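Long-range contacts in Tautomerase_3 domain-containing protein (Corynebacterium halotolerans YIM 70093 = DSM 44683, PDB 7M58), which belongs to the cis-3-chloroacrylic acid dehalogenase family of the tautomerase superfamily and probably acts as a hydrolase or tautomerase on small organic acids: residues A[6-11]-A[46-51]; A[63-68]-A[98-103]; A[68-73]-A[120-125]. All coordinates share one frame; numbering follows the deposited sequence.

Contact 1: A[6-11]-A[46-51]; sequences SSRAGL and LDAGAL
The amide N of Ala9 bonds to the carbonyl O of Leu46 at 2.8 Å, with a nearly straight N-H...O angle of 166° and the donor in the carbonyl plane, on a lone pair. Ala9 CB rests against the same oxygen, 3.4 Å from Leu46 O. Two residues earlier on strand 2-8, Ser7 O accepts the hydrogen of Leu46 N at 2.9 Å, so Leu46 uses both its N-H and its C=O; this bond is more bent (142°), the donor tilted from the carbonyl plane. The two bonds bracket Arg8, which forms a parallel bridge with Leu46. Leu46 CG, anti to the carbonyl carbon (chi1 -63°), packs on the Ser7 carbonyl, whereas CD1 reaches Ser7 N and Ser6 CB.

Although the first bond of the Arg8 side chain leads away from 46-51, bends at chi2 and chi3 carry its far part back over the loop. Its CD touches Asp47 O at 3.6 Å, and the guanidinium turns one face to Ala48, whose CA lies 3.3 Å from Arg8 NE, over the rim of the group. The methyl CB of Ala48 meets Arg8 CZ at 3.6 Å. Beyond the bridge both chains turn: a type II turn from Arg8 to Leu11 ends strand 2-8, and a type I turn from Asp47 to Ala50 follows strand 40-46. The contact thus closes the end of a parallel strand pair in the four-stranded sheet; on its other side strand 2-8 is bonded to strand 63-70, and the second subunit packs Ile42 against Leu46 and Leu51.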
loop_
_atom_site.group_PDB
_atom_site.type_symbol
_atom_site.label_atom_id
_atom_site.label_comp_id
_atom_site.label_asym_id
_atom_site.label_seq_id
_atom_site.Cartn_x
_atom_site.Cartn_y
_atom_site.Cartn_z
ATOM N N SER A 6 8.041 6.728 -2.127
ATOM C CA SER A 6 7.676 7.741 -1.152
ATOM C C SER A 6 8.921 8.489 -0.715
ATOM O O SER A 6 9.922 7.860 -0.341
ATOM C CB SER A 6 6.996 7.114 0.067
ATOM O OG SER A 6 5.731 6.599 -0.288
ATOM N N SER A 7 8.851 9.821 -0.771
ATOM C CA SER A 7 9.938 10.701 -0.363
ATOM C C SER A 7 9.354 12.069 -0.052
ATOM O O SER A 7 8.265 12.416 -0.521
ATOM C CB SER A 7 11.010 10.833 -1.444
ATOM O OG SER A 7 10.468 11.369 -2.639
ATOM N N ARG A 8 10.091 12.835 0.759
ATOM C CA ARG A 8 9.762 14.238 1.006
ATOM C C ARG A 8 9.559 14.981 -0.304
ATOM O O ARG A 8 10.412 14.932 -1.193
ATOM C CB ARG A 8 10.885 14.896 1.807
ATOM C CG ARG A 8 10.774 16.403 1.910
ATOM C CD ARG A 8 9.955 16.872 3.085
ATOM N NE ARG A 8 10.440 18.166 3.578
ATOM C CZ ARG A 8 10.053 19.343 3.086
ATOM N NH1 ARG A 8 9.156 19.391 2.100
ATOM N NH2 ARG A 8 10.547 20.471 3.591
ATOM N N ALA A 9 8.407 15.629 -0.440
ATOM C CA ALA A 9 8.176 16.485 -1.596
ATOM C C ALA A 9 9.362 17.418 -1.790
ATOM O O ALA A 9 9.782 18.120 -0.861
ATOM C CB ALA A 9 6.889 17.290 -1.422
ATOM N N GLY A 10 9.893 17.424 -3.006
ATOM C CA GLY A 10 11.056 18.201 -3.343
ATOM C C GLY A 10 12.340 17.406 -3.404
ATOM O O GLY A 10 13.309 17.870 -4.011
ATOM N N LEU A 11 12.370 16.210 -2.820
ATOM C CA LEU A 11 13.603 15.431 -2.872
ATOM C C LEU A 11 13.897 14.949 -4.281
ATOM O O LEU A 11 15.057 14.936 -4.705
ATOM C CB LEU A 11 13.548 14.247 -1.910
ATOM C CG LEU A 11 14.762 13.318 -2.006
ATOM C CD1 LEU A 11 16.000 14.028 -1.448
ATOM C CD2 LEU A 11 14.491 12.025 -1.240
ATOM N N LEU A 46 5.738 13.573 0.115
ATOM C CA LEU A 46 5.337 13.682 1.506
ATOM C C LEU A 46 5.592 15.093 2.012
ATOM O O LEU A 46 6.515 15.768 1.552
ATOM C CB LEU A 46 6.116 12.678 2.362
ATOM C CG LEU A 46 5.910 11.201 2.060
ATOM C CD1 LEU A 46 6.884 10.356 2.878
ATOM C CD2 LEU A 46 4.462 10.813 2.337
ATOM N N ASP A 47 4.755 15.527 2.961
ATOM C CA ASP A 47 4.919 16.804 3.654
ATOM C C ASP A 47 6.213 16.817 4.482
ATOM O O ASP A 47 6.869 15.788 4.683
ATOM C CB ASP A 47 3.699 17.090 4.532
ATOM C CG ASP A 47 3.402 18.584 4.657
ATOM O OD1 ASP A 47 4.277 19.405 4.298
ATOM O OD2 ASP A 47 2.292 18.940 5.112
ATOM N N ALA A 48 6.539 18.000 5.015
ATOM C CA ALA A 48 7.850 18.237 5.625
ATOM C C ALA A 48 8.143 17.315 6.810
ATOM O O ALA A 48 9.242 16.748 6.910
ATOM C CB ALA A 48 7.965 19.698 6.050
ATOM N N GLY A 49 7.210 17.193 7.744
ATOM C CA GLY A 49 7.496 16.399 8.926
ATOM C C GLY A 49 6.701 15.113 8.956
ATOM O O GLY A 49 6.232 14.689 10.018
ATOM N N ALA A 50 6.509 14.493 7.792
ATOM C CA ALA A 50 5.572 13.389 7.690
ATOM C C ALA A 50 6.238 12.027 7.746
ATOM O O ALA A 50 5.526 11.012 7.835
ATOM C CB ALA A 50 4.770 13.503 6.392
ATOM N N LEU A 51 7.572 11.979 7.754
ATOM C CA LEU A 51 8.321 10.732 7.679
ATOM C C LEU A 51 9.166 10.573 8.934
ATOM O O LEU A 51 9.974 11.446 9.259
ATOM C CB LEU A 51 9.215 10.703 6.436
ATOM C CG LEU A 51 9.531 9.311 5.850
ATOM C CD1 LEU A 51 10.074 9.417 4.423
ATOM C CD2 LEU A 51 10.435 8.426 6.721
#

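Contact 2: A[63-68]-A[98-103]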
loop_
_atom_site.group_PDB
_atom_site.type_symbol
_atom_site.label_atom_id
_atom_site.label_comp_id
_atom_site.label_asym_id
_atom_site.label_seq_id
_atom_site.Cartn_x
_atom_site.Cartn_y
_atom_site.Cartn_z
ATOM N N VAL A 63 14.196 7.600 1.177
ATOM C CA VAL A 63 13.247 7.161 0.168
ATOM C C VAL A 63 12.767 5.763 0.534
ATOM O O VAL A 63 13.567 4.899 0.907
ATOM C CB VAL A 63 13.888 7.161 -1.235
ATOM C CG1 VAL A 63 12.951 6.513 -2.245
ATOM C CG2 VAL A 63 14.251 8.555 -1.656
ATOM N N TRP A 64 11.464 5.537 0.422
ATOM C CA TRP A 64 10.887 4.213 0.607
ATOM C C TRP A 64 10.243 3.789 -0.704
ATOM O O TRP A 64 9.467 4.551 -1.287
ATOM C CB TRP A 64 9.848 4.187 1.733
ATOM C CG TRP A 64 9.211 2.819 1.961
ATOM C CD1 TRP A 64 9.863 1.631 2.203
ATOM C CD2 TRP A 64 7.814 2.515 1.990
ATOM N NE1 TRP A 64 8.951 0.611 2.382
ATOM C CE2 TRP A 64 7.688 1.126 2.246
ATOM C CE3 TRP A 64 6.657 3.274 1.814
ATOM C CZ2 TRP A 64 6.444 0.490 2.332
ATOM C CZ3 TRP A 64 5.429 2.640 1.896
ATOM C CH2 TRP A 64 5.333 1.259 2.152
ATOM N N ILE A 65 10.593 2.594 -1.174
ATOM C CA ILE A 65 10.091 2.043 -2.427
ATOM C C ILE A 65 9.216 0.851 -2.062
ATOM O O ILE A 65 9.711 -0.117 -1.466
ATOM C CB ILE A 65 11.239 1.589 -3.339
ATOM C CG1 ILE A 65 12.286 2.686 -3.515
ATOM C CG2 ILE A 65 10.702 1.173 -4.697
ATOM C CD1 ILE A 65 12.014 3.608 -4.622
ATOM N N HIS A 66 7.936 0.896 -2.435
ATOM C CA HIS A 66 7.025 -0.236 -2.274
ATOM C C HIS A 66 6.645 -0.776 -3.640
ATOM O O HIS A 66 6.061 -0.054 -4.452
ATOM C CB HIS A 66 5.748 0.123 -1.525
ATOM C CG HIS A 66 4.833 -1.053 -1.346
ATOM N ND1 HIS A 66 4.819 -1.831 -0.207
ATOM C CD2 HIS A 66 3.943 -1.619 -2.195
ATOM C CE1 HIS A 66 3.935 -2.804 -0.350
ATOM N NE2 HIS A 66 3.391 -2.697 -1.549
ATOM N N ALA A 67 6.923 -2.049 -3.874
ATOM C CA ALA A 67 6.694 -2.662 -5.171
ATOM C C ALA A 67 5.656 -3.766 -5.049
ATOM O O ALA A 67 5.802 -4.652 -4.209
ATOM C CB ALA A 67 8.004 -3.225 -5.715
ATOM N N ASP A 68 4.639 -3.748 -5.902
ATOM C CA ASP A 68 3.700 -4.864 -5.989
ATOM C C ASP A 68 4.057 -5.655 -7.248
ATOM O O ASP A 68 3.983 -5.130 -8.362
ATOM C CB ASP A 68 2.240 -4.396 -6.029
ATOM C CG ASP A 68 1.726 -3.814 -4.678
ATOM O OD1 ASP A 68 1.513 -4.581 -3.709
ATOM O OD2 ASP A 68 1.485 -2.581 -4.594
ATOM N N GLU A 98 21.905 3.048 2.456
ATOM C CA GLU A 98 21.232 2.923 3.746
ATOM C C GLU A 98 19.947 3.738 3.828
ATOM O O GLU A 98 19.178 3.543 4.775
ATOM C CB GLU A 98 22.194 3.313 4.881
ATOM C CG GLU A 98 23.311 2.288 5.067
ATOM C CD GLU A 98 24.387 2.363 3.978
ATOM O OE1 GLU A 98 25.014 1.311 3.721
ATOM O OE2 GLU A 98 24.529 3.423 3.308
ATOM N N HIS A 99 19.674 4.627 2.873
ATOM C CA HIS A 99 18.457 5.421 2.949
ATOM C C HIS A 99 17.554 5.225 1.729
ATOM O O HIS A 99 16.647 6.035 1.495
ATOM C CB HIS A 99 18.796 6.898 3.152
ATOM C CG HIS A 99 19.123 7.245 4.569
ATOM N ND1 HIS A 99 18.330 6.861 5.630
ATOM C CD2 HIS A 99 20.132 7.977 5.098
ATOM C CE1 HIS A 99 18.851 7.320 6.753
ATOM N NE2 HIS A 99 19.940 8.009 6.457
ATOM N N VAL A 100 17.738 4.144 0.972
ATOM C CA VAL A 100 16.740 3.698 0.004
ATOM C C VAL A 100 16.214 2.370 0.523
ATOM O O VAL A 100 16.883 1.342 0.409
ATOM C CB VAL A 100 17.299 3.558 -1.418
ATOM C CG1 VAL A 100 16.195 3.107 -2.372
ATOM C CG2 VAL A 100 17.943 4.861 -1.905
ATOM N N TRP A 101 15.022 2.391 1.106
ATOM C CA TRP A 101 14.389 1.204 1.660
ATOM C C TRP A 101 13.383 0.639 0.665
ATOM O O TRP A 101 12.510 1.372 0.184
ATOM C CB TRP A 101 13.678 1.552 2.960
ATOM C CG TRP A 101 14.593 1.872 4.053
ATOM C CD1 TRP A 101 15.907 2.214 3.950
ATOM C CD2 TRP A 101 14.280 1.873 5.447
ATOM N NE1 TRP A 101 16.434 2.430 5.201
ATOM C CE2 TRP A 101 15.452 2.233 6.136
ATOM C CE3 TRP A 101 13.117 1.616 6.179
ATOM C CZ2 TRP A 101 15.495 2.336 7.509
ATOM C CZ3 TRP A 101 13.162 1.714 7.537
ATOM C CH2 TRP A 101 14.345 2.059 8.194
ATOM N N VAL A 102 13.464 -0.663 0.404
ATOM C CA VAL A 102 12.641 -1.307 -0.621
ATOM C C VAL A 102 11.878 -2.483 -0.006
ATOM O O VAL A 102 12.473 -3.332 0.672
ATOM C CB VAL A 102 13.495 -1.792 -1.814
ATOM C CG1 VAL A 102 12.612 -2.151 -2.998
ATOM C CG2 VAL A 102 14.524 -0.743 -2.203
ATOM N N TYR A 103 10.563 -2.531 -0.247
ATOM C CA TYR A 103 9.702 -3.641 0.144
ATOM C C TYR A 103 9.059 -4.251 -1.094
ATOM O O TYR A 103 8.563 -3.534 -1.972
ATOM C CB TYR A 103 8.571 -3.211 1.055
ATOM C CG TYR A 103 8.918 -2.849 2.461
ATOM C CD1 TYR A 103 10.222 -2.626 2.853
ATOM C CD2 TYR A 103 7.913 -2.677 3.391
ATOM C CE1 TYR A 103 10.513 -2.269 4.140
ATOM C CE2 TYR A 103 8.185 -2.326 4.668
ATOM C CZ TYR A 103 9.489 -2.127 5.049
ATOM O OH TYR A 103 9.744 -1.775 6.358
#
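Trp64 presents the NE1 edge of its indole to the face of Tyr103, a T-shaped pair with centroids 4.5 Å apart and planes at 86°. NE1 sits 3.3 Å above the phenol plane, over its centre, while Trp64 CZ2 approaches the rim at Tyr103 CD2 (3.6 Å). One face of the indole is lined, toward its rim, by CB of His66 on the same strand, and CB of Trp101 lies at its edge in the ring plane, 3.9 Å from Trp64 CD1. CG of Trp64 is anti to the backbone N (chi1 180°); the Trp64 and Tyr103 side chains cross at about a right angle. Trp101 turns its own ring edge back along its chain, where NE1 bonds to Glu98 O.

Behind these rings run the parallel backbones, inclined by 17°. Five hydrogen bonds link them, from Val63 N to His99 O through Ala67 N to Tyr103 O; the shortest joins Ile65 N to Trp101 O at 2.6 Å. The opposite sheet face carries Val63, Ile65, Val100 and Val102, with Ile65 CB 4.0 Å from Val102 CG1. Helix 75-92 covers the two valines of strand 100-107, whereas the aromatic face meets the second subunit, Glu114 of which binds Tyr103 OH. Adjacent parallel strands joined through a helix form the beta-alpha-beta unit that is the building block of the tautomerase fold.

Contact 3: A[68-73]-A[120-125]. With SO4 (sulfate ion), chain D.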
loop_
_atom_site.group_PDB
_atom_site.type_symbol
_atom_site.label_atom_id
_atom_site.label_comp_id
_atom_site.label_asym_id
_atom_site.label_seq_id
_atom_site.Cartn_x
_atom_site.Cartn_y
_atom_site.Cartn_z
ATOM N N ASP A 68 4.639 -3.748 -5.902
ATOM C CA ASP A 68 3.700 -4.864 -5.989
ATOM C C ASP A 68 4.057 -5.655 -7.248
ATOM O O ASP A 68 3.983 -5.130 -8.362
ATOM C CB ASP A 68 2.240 -4.396 -6.029
ATOM C CG ASP A 68 1.726 -3.814 -4.678
ATOM O OD1 ASP A 68 1.513 -4.581 -3.709
ATOM O OD2 ASP A 68 1.485 -2.581 -4.594
ATOM N N ILE A 69 4.479 -6.907 -7.066
ATOM C CA ILE A 69 4.879 -7.786 -8.157
ATOM C C ILE A 69 4.088 -9.088 -8.057
ATOM O O ILE A 69 3.537 -9.443 -7.010
ATOM C CB ILE A 69 6.390 -8.089 -8.164
ATOM C CG1 ILE A 69 6.735 -9.062 -7.026
ATOM C CG2 ILE A 69 7.215 -6.797 -8.100
ATOM C CD1 ILE A 69 8.095 -9.667 -7.180
ATOM N N ARG A 70 4.040 -9.809 -9.167
ATOM C CA ARG A 70 3.355 -11.093 -9.194
ATOM C C ARG A 70 4.102 -12.145 -8.384
ATOM O O ARG A 70 5.336 -12.194 -8.374
ATOM C CB ARG A 70 3.205 -11.562 -10.636
ATOM C CG ARG A 70 1.988 -11.016 -11.288
ATOM C CD ARG A 70 1.972 -11.242 -12.776
ATOM N NE ARG A 70 3.146 -10.655 -13.414
ATOM C CZ ARG A 70 3.562 -10.962 -14.638
ATOM N NH1 ARG A 70 2.891 -11.840 -15.367
ATOM N NH2 ARG A 70 4.658 -10.397 -15.126
ATOM N N SER A 71 3.345 -12.985 -7.685
ATOM C CA SER A 71 3.958 -14.144 -7.054
ATOM C C SER A 71 4.305 -15.196 -8.109
ATOM O O SER A 71 3.801 -15.174 -9.240
ATOM C CB SER A 71 3.046 -14.708 -5.964
ATOM O OG SER A 71 1.696 -14.580 -6.335
ATOM N N GLY A 72 5.227 -16.096 -7.745
ATOM C CA GLY A 72 5.675 -17.159 -8.628
ATOM C C GLY A 72 7.082 -16.991 -9.165
ATOM O O GLY A 72 7.541 -17.844 -9.938
ATOM N N ARG A 73 7.785 -15.938 -8.760
ATOM C CA ARG A 73 9.145 -15.670 -9.204
ATOM C C ARG A 73 10.132 -16.387 -8.291
ATOM O O ARG A 73 9.836 -16.667 -7.121
ATOM C CB ARG A 73 9.431 -14.162 -9.197
ATOM C CG ARG A 73 8.423 -13.305 -9.953
ATOM C CD ARG A 73 9.105 -12.579 -11.095
ATOM N NE ARG A 73 8.144 -11.910 -11.949
ATOM C CZ ARG A 73 8.304 -11.753 -13.254
ATOM N NH1 ARG A 73 9.389 -12.222 -13.857
ATOM N NH2 ARG A 73 7.375 -11.125 -13.957
ATOM N N PRO A 120 -1.370 -12.736 -16.346
ATOM C CA PRO A 120 -1.049 -14.148 -16.153
ATOM C C PRO A 120 0.080 -14.345 -15.164
ATOM O O PRO A 120 0.724 -13.388 -14.713
ATOM C CB PRO A 120 -0.611 -14.583 -17.549
ATOM C CG PRO A 120 0.169 -13.360 -18.003
ATOM C CD PRO A 120 -0.585 -12.158 -17.453
ATOM N N GLU A 121 0.319 -15.624 -14.876
ATOM C CA GLU A 121 1.589 -16.104 -14.350
ATOM C C GLU A 121 2.816 -15.431 -14.965
ATOM O O GLU A 121 2.865 -15.196 -16.186
ATOM C CB GLU A 121 1.694 -17.588 -14.657
ATOM C CG GLU A 121 3.012 -18.195 -14.377
ATOM C CD GLU A 121 3.026 -19.685 -14.502
ATOM O OE1 GLU A 121 1.993 -20.292 -14.176
ATOM O OE2 GLU A 121 3.954 -20.243 -15.183
ATOM N N PRO A 122 3.837 -15.145 -14.140
ATOM C CA PRO A 122 5.113 -14.636 -14.661
ATOM C C PRO A 122 5.743 -15.662 -15.575
ATOM O O PRO A 122 5.758 -16.847 -15.265
ATOM C CB PRO A 122 5.967 -14.385 -13.412
ATOM C CG PRO A 122 5.213 -15.047 -12.303
ATOM C CD PRO A 122 3.788 -15.115 -12.671
ATOM N N GLY A 123 6.243 -15.197 -16.714
ATOM C CA GLY A 123 6.794 -16.065 -17.729
ATOM C C GLY A 123 5.833 -16.409 -18.851
ATOM O O GLY A 123 6.275 -16.897 -19.897
ATOM N N LYS A 124 4.533 -16.219 -18.640
ATOM C CA LYS A 124 3.515 -16.492 -19.643
ATOM C C LYS A 124 3.037 -15.232 -20.366
ATOM O O LYS A 124 1.874 -15.157 -20.774
ATOM C CB LYS A 124 2.353 -17.225 -18.980
ATOM C CG LYS A 124 2.776 -18.582 -18.454
ATOM C CD LYS A 124 2.556 -19.682 -19.501
ATOM C CE LYS A 124 3.597 -20.788 -19.359
ATOM N NZ LYS A 124 3.998 -21.088 -17.935
ATOM N N GLU A 125 3.893 -14.216 -20.494
ATOM C CA GLU A 125 3.450 -12.966 -21.101
ATOM C C GLU A 125 3.199 -13.103 -22.601
ATOM O O GLU A 125 2.331 -12.402 -23.131
ATOM C CB GLU A 125 4.466 -11.854 -20.843
ATOM C CG GLU A 125 4.510 -11.372 -19.406
ATOM C CD GLU A 125 5.439 -12.188 -18.532
ATOM O OE1 GLU A 125 6.201 -12.996 -19.102
ATOM O OE2 GLU A 125 5.419 -12.011 -17.286
HETATM S S SO4 D . 5.609 -8.616 -12.193
HETATM O O1 SO4 D . 5.818 -9.917 -11.424
HETATM O O2 SO4 D . 5.888 -7.454 -11.290
HETATM O O3 SO4 D . 4.193 -8.520 -12.728
HETATM O O4 SO4 D . 6.632 -8.445 -13.293
#
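Arg70 CB points toward the 120-125 loop but lies closest to oxygen O1 of the bound sulfate, at 3.2 Å, with Pro122 CD farther off; CG then runs beside O3. Arg70 CD passes 3.1 Å from Pro120 O. A bend at chi3 (-58°) places Arg70 NE, which donates to sulfate O3 at a modelled 2.5 Å, doubtfully short. At the tip, NH1 binds Pro120 O at 2.7 Å, nearly within the guanidinium plane but above the plane of that carbonyl. NH2 forms a salt bridge with Glu125 OE2 at 2.8 Å, meeting its anti lone pair tip to tip, and NH1 adds a weak bond to the same oxygen. Pro122 CA lies over one face of the guanidinium.

The same proline wedges its CB against a face of the Arg73 guanidinium, 3.5 Å from Arg73 CZ, and Arg73 NE donates to sulfate O1 at 3.1 Å. Arg70 NH2 and Arg73 NH2, both donors, come within 3.0 Å without bonding each other; Glu125 OE2 and the sulfate lie beside both, the Arg73-Glu125 bridge being long. His28 also binds this ion. The sulfate, probably from the crystallisation liquor, marks a donor-rich site, consistent with carboxylate binding as in cis-3-chloroacrylic acid dehalogenase.

How the contacts relate
Along the chain, contact 1 closes before the other two open, whereas contacts 2 and 3 interlock, their segments alternating and sharing Asp68. All three reach the four-stranded sheet of order 40-46, 2-8, 63-70, 100-107. Strand 63-70 ties them together: it neighbours strand 2-8 of contact 1, pairs within contact 2 and runs out into contact 3. Contacts 1 and 2 touch, with centres about 14 Å apart, and both meet the second subunit. Contact 3 is centred about 32 Å from the centre of contact 1, across the chain's centre, and about 21 Å from that of contact 2. One sheet thus runs from the second-subunit end to the sulfate site, the shared Asp68 packing on the third subunit.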